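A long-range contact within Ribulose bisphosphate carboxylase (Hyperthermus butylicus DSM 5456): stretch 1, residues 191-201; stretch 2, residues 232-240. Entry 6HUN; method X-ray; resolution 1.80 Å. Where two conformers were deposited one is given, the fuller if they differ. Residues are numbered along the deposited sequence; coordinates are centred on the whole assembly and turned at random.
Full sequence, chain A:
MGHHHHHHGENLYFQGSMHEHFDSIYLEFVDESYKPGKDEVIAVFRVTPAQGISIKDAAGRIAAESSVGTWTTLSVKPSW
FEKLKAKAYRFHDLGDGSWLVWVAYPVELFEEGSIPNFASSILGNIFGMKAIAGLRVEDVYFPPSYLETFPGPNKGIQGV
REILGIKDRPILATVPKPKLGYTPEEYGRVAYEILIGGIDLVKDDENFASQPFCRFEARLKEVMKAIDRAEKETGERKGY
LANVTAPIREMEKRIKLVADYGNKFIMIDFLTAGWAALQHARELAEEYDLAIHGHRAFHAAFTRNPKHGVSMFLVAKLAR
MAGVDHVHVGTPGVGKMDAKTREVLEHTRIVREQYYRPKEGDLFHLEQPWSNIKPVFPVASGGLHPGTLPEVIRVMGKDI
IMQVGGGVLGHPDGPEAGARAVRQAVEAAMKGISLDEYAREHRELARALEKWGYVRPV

Stretch 1 (191-201) AYEILIGGIDL
Stretch 2, residues 232-240: KETGERKGY

The most unusual feature of this contact is a buried lysine whose amine bonds two backbone carbonyls of the other stretch, one in the last turn of its helix and one in the loop beyond. Lys238 reaches across with chi angles m, m, t, t, and its NZ donates hydrogen bonds to Leu195 O at 2.6 Å and to Ile199 O at 2.9 Å. Leu195 O also accepts Gly198 N at 2.9 Å, so one carbonyl serves both the turn and the lysine. A long amine suits this place: its methylene chain can lie among apolar atoms, with CD 3.9 Å from Leu195 CB, while the charged tip meets backbone oxygens. Glu236 OE1, 3.7 Å from Lys238 NZ, adds a long salt bridge that helps to balance the buried charge.

Both stretches follow the same plan, a helix that ends in a glycine turn and leads toward a strand. In stretch 1 the helix runs through Ile196, with Leu195 N bonded to Ala191 O at 3.0 Å and Ile196 N to Tyr192 O at 2.9 Å. Gly197 (phi/psi -92/1) makes only weak bonds backward, and Gly198 (130/-8) then completes a Schellman motif. A side chain at Gly198 would jam against the preceding carbonyl oxygen, so its backbone angles call for glycine. Ile199 (-76/146) and Asp200 (-92/-35) lead into extended Leu201 (-133/130). In stretch 2 the helix ends at Thr234, and Gly235 (77/4) turns the chain with positive phi, again a conformation that calls for glycine. Thr234, chi1 p, steadies this turn by accepting Glu236 N at its OG1, 3.1 Å away. Glu236 (-113/131), Arg237 (-59/147) and Lys238 (-140/160) then extend toward the strand that begins at Gly239 (-144/167).

The register pairs Ile196 with Thr234, CA to CA 6.8 Å, then closes to 5.0 Å between the CA atoms of Asp200 and Lys238 and 4.9 Å between those of Leu201 and Gly239. The last pair forms a parallel beta bridge. Gly239 N donates to Asp200 O at 3.0 Å with an angle of 156°, and CA-H...O contacts supplement it: Lys238 CA to Asp200 O and Leu201 CA to Gly239 O, each 3.3 Å. Leu201 (chi1 m, chi2 t) shows why glycine fits opposite it: an ideal CB on Gly239 would lie 3.0 Å from Leu201 CD2, a clash.

At the helical ends, the contact is more open to solvent. Tyr192, chi1 t with chi2 66°, extends its OH to donate to Glu233 OE1 at 2.9 Å; the carboxylate oxygen sits at the ring edge, near its plane, where the phenol can reach it. Glu233 points its CB toward stretch 1, with chi1 m. Ile196 (t, p) starts away from stretch 2, yet its CD1 returns to within 4.0 Å of Glu233 CB and 4.4 Å of Thr234 CG2. Thr234 CG2 also lies 3.7 Å from Ile196 O, so the beta-branched threonine offers apolar packing here while its hydroxyl serves its own turn.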

# COMPACT_ATOMS: atom_id res chain seq x y z
N ALA A 191 11.73 27.19 10.94
CA ALA A 191 10.28 27.33 10.96
C ALA A 191 9.88 28.75 11.33
O ALA A 191 8.90 29.28 10.80
CB ALA A 191 9.67 26.37 11.96
N TYR A 192 10.55 29.33 12.33
CA TYR A 192 10.24 30.69 12.73
C TYR A 192 10.22 31.64 11.54
O TYR A 192 9.26 32.40 11.34
CB TYR A 192 11.26 31.16 13.75
CG TYR A 192 11.04 32.61 14.14
CD1 TYR A 192 9.90 33.00 14.82
CD2 TYR A 192 11.98 33.57 13.83
CE1 TYR A 192 9.70 34.32 15.21
CE2 TYR A 192 11.79 34.91 14.21
CZ TYR A 192 10.63 35.27 14.88
OH TYR A 192 10.41 36.59 15.27
N GLU A 193 11.29 31.65 10.74
CA GLU A 193 11.35 32.60 9.63
C GLU A 193 10.20 32.39 8.65
O GLU A 193 9.63 33.37 8.13
CB GLU A 193 12.69 32.46 8.91
CG GLU A 193 13.83 32.17 9.85
CD GLU A 193 15.16 32.62 9.30
OE1 GLU A 193 15.82 31.81 8.62
OE2 GLU A 193 15.54 33.78 9.56
N ILE A 194 9.86 31.12 8.38
CA ILE A 194 8.75 30.78 7.49
C ILE A 194 7.44 31.40 8.02
O ILE A 194 6.77 32.16 7.32
CB ILE A 194 8.65 29.25 7.33
CG1 ILE A 194 9.80 28.73 6.44
CG2 ILE A 194 7.30 28.79 6.75
CD1 ILE A 194 10.16 27.27 6.64
N LEU A 195 7.07 31.08 9.26
CA LEU A 195 5.79 31.55 9.78
C LEU A 195 5.76 33.07 9.95
O LEU A 195 4.76 33.72 9.59
CB LEU A 195 5.49 30.90 11.11
CG LEU A 195 5.51 29.36 11.08
CD1 LEU A 195 5.15 28.90 12.45
CD2 LEU A 195 4.54 28.83 10.07
N ILE A 196 6.83 33.64 10.51
CA ILE A 196 6.88 35.07 10.81
C ILE A 196 6.56 35.94 9.60
O ILE A 196 6.01 37.04 9.74
CB ILE A 196 8.26 35.44 11.42
CG1 ILE A 196 8.13 36.65 12.32
CG2 ILE A 196 9.31 35.71 10.33
CD1 ILE A 196 7.41 36.35 13.61
N GLY A 197 6.87 35.49 8.39
CA GLY A 197 6.55 36.33 7.26
C GLY A 197 5.20 36.11 6.61
O GLY A 197 4.90 36.79 5.63
N GLY A 198 4.36 35.19 7.09
CA GLY A 198 3.04 35.04 6.49
C GLY A 198 2.62 33.63 6.08
O GLY A 198 1.48 33.42 5.66
N ILE A 199 3.51 32.66 6.15
CA ILE A 199 3.05 31.30 5.84
C ILE A 199 2.25 30.78 7.03
O ILE A 199 2.47 31.20 8.18
CB ILE A 199 4.23 30.39 5.46
CG1 ILE A 199 4.89 30.88 4.17
CG2 ILE A 199 3.79 28.89 5.30
CD1 ILE A 199 3.92 31.33 3.12
N ASP A 200 1.22 29.98 6.75
CA ASP A 200 0.25 29.55 7.76
C ASP A 200 0.66 28.23 8.39
O ASP A 200 0.44 28.04 9.59
CB ASP A 200 -1.15 29.40 7.14
CG ASP A 200 -1.56 30.63 6.33
OD1 ASP A 200 -1.66 31.76 6.92
OD2 ASP A 200 -1.77 30.45 5.11
N LEU A 201 1.26 27.35 7.61
CA LEU A 201 1.57 25.98 8.04
C LEU A 201 3.00 25.66 7.67
O LEU A 201 3.42 25.88 6.53
CB LEU A 201 0.64 24.94 7.42
CG LEU A 201 -0.84 25.11 7.72
CD1 LEU A 201 -1.59 24.26 6.72
CD2 LEU A 201 -1.18 24.64 9.13
N LYS A 232 2.31 35.31 18.36
CA LYS A 232 2.28 36.46 19.25
C LYS A 232 2.70 37.75 18.55
O LYS A 232 2.22 38.84 18.89
CB LYS A 232 3.14 36.16 20.46
CG LYS A 232 2.44 35.33 21.49
CD LYS A 232 3.41 34.81 22.53
CE LYS A 232 2.73 33.94 23.59
NZ LYS A 232 3.70 33.22 24.45
N GLU A 233 3.60 37.64 17.58
CA GLU A 233 4.11 38.79 16.84
C GLU A 233 3.21 39.18 15.66
O GLU A 233 3.03 40.36 15.40
CB GLU A 233 5.53 38.48 16.36
CG GLU A 233 6.35 37.86 17.46
CD GLU A 233 7.74 38.41 17.57
OE1 GLU A 233 8.69 37.62 17.43
OE2 GLU A 233 7.89 39.65 17.80
N THR A 234 2.65 38.20 14.94
CA THR A 234 1.80 38.46 13.79
C THR A 234 0.34 38.67 14.15
O THR A 234 -0.38 39.34 13.39
CB THR A 234 1.85 37.29 12.79
OG1 THR A 234 1.37 36.12 13.46
CG2 THR A 234 3.27 37.06 12.28
N GLY A 235 -0.13 38.14 15.27
CA GLY A 235 -1.55 38.09 15.53
C GLY A 235 -2.32 37.01 14.78
O GLY A 235 -3.55 36.94 14.93
N GLU A 236 -1.63 36.15 14.02
CA GLU A 236 -2.24 35.16 13.14
C GLU A 236 -1.92 33.78 13.70
O GLU A 236 -0.77 33.50 14.04
CB GLU A 236 -1.71 35.26 11.69
CG GLU A 236 -1.92 36.66 11.01
CD GLU A 236 -1.40 36.76 9.53
OE1 GLU A 236 -0.45 36.02 9.12
OE2 GLU A 236 -1.95 37.59 8.78
N ARG A 237 -2.95 32.95 13.82
CA ARG A 237 -2.78 31.52 14.12
C ARG A 237 -1.92 30.82 13.06
O ARG A 237 -1.92 31.16 11.88
CB ARG A 237 -4.16 30.85 14.19
CG ARG A 237 -5.07 31.28 15.31
CD ARG A 237 -6.58 31.24 14.94
NE ARG A 237 -7.40 32.20 15.73
CZ ARG A 237 -7.64 33.48 15.40
NH1 ARG A 237 -7.17 34.03 14.28
NH2 ARG A 237 -8.39 34.22 16.20
N LYS A 238 -1.15 29.81 13.51
CA LYS A 238 -0.24 29.04 12.67
C LYS A 238 -0.35 27.59 13.11
O LYS A 238 -0.77 27.31 14.22
CB LYS A 238 1.21 29.47 12.80
CG LYS A 238 1.42 31.01 12.82
CD LYS A 238 1.61 31.47 11.39
CE LYS A 238 1.81 33.03 11.33
NZ LYS A 238 2.20 33.51 9.96
N GLY A 239 0.05 26.69 12.26
CA GLY A 239 -0.02 25.28 12.60
C GLY A 239 1.16 24.53 12.03
O GLY A 239 1.87 25.03 11.18
N TYR A 240 1.36 23.27 12.51
CA TYR A 240 2.50 22.46 12.09
C TYR A 240 1.97 21.12 11.57
O TYR A 240 1.18 20.47 12.26
CB TYR A 240 3.42 22.23 13.29
CG TYR A 240 4.63 21.36 13.10
CD1 TYR A 240 5.19 21.14 11.85
CD2 TYR A 240 5.19 20.69 14.19
CE1 TYR A 240 6.31 20.32 11.70
CE2 TYR A 240 6.30 19.88 14.05
CZ TYR A 240 6.85 19.69 12.82
OH TYR A 240 7.95 18.88 12.70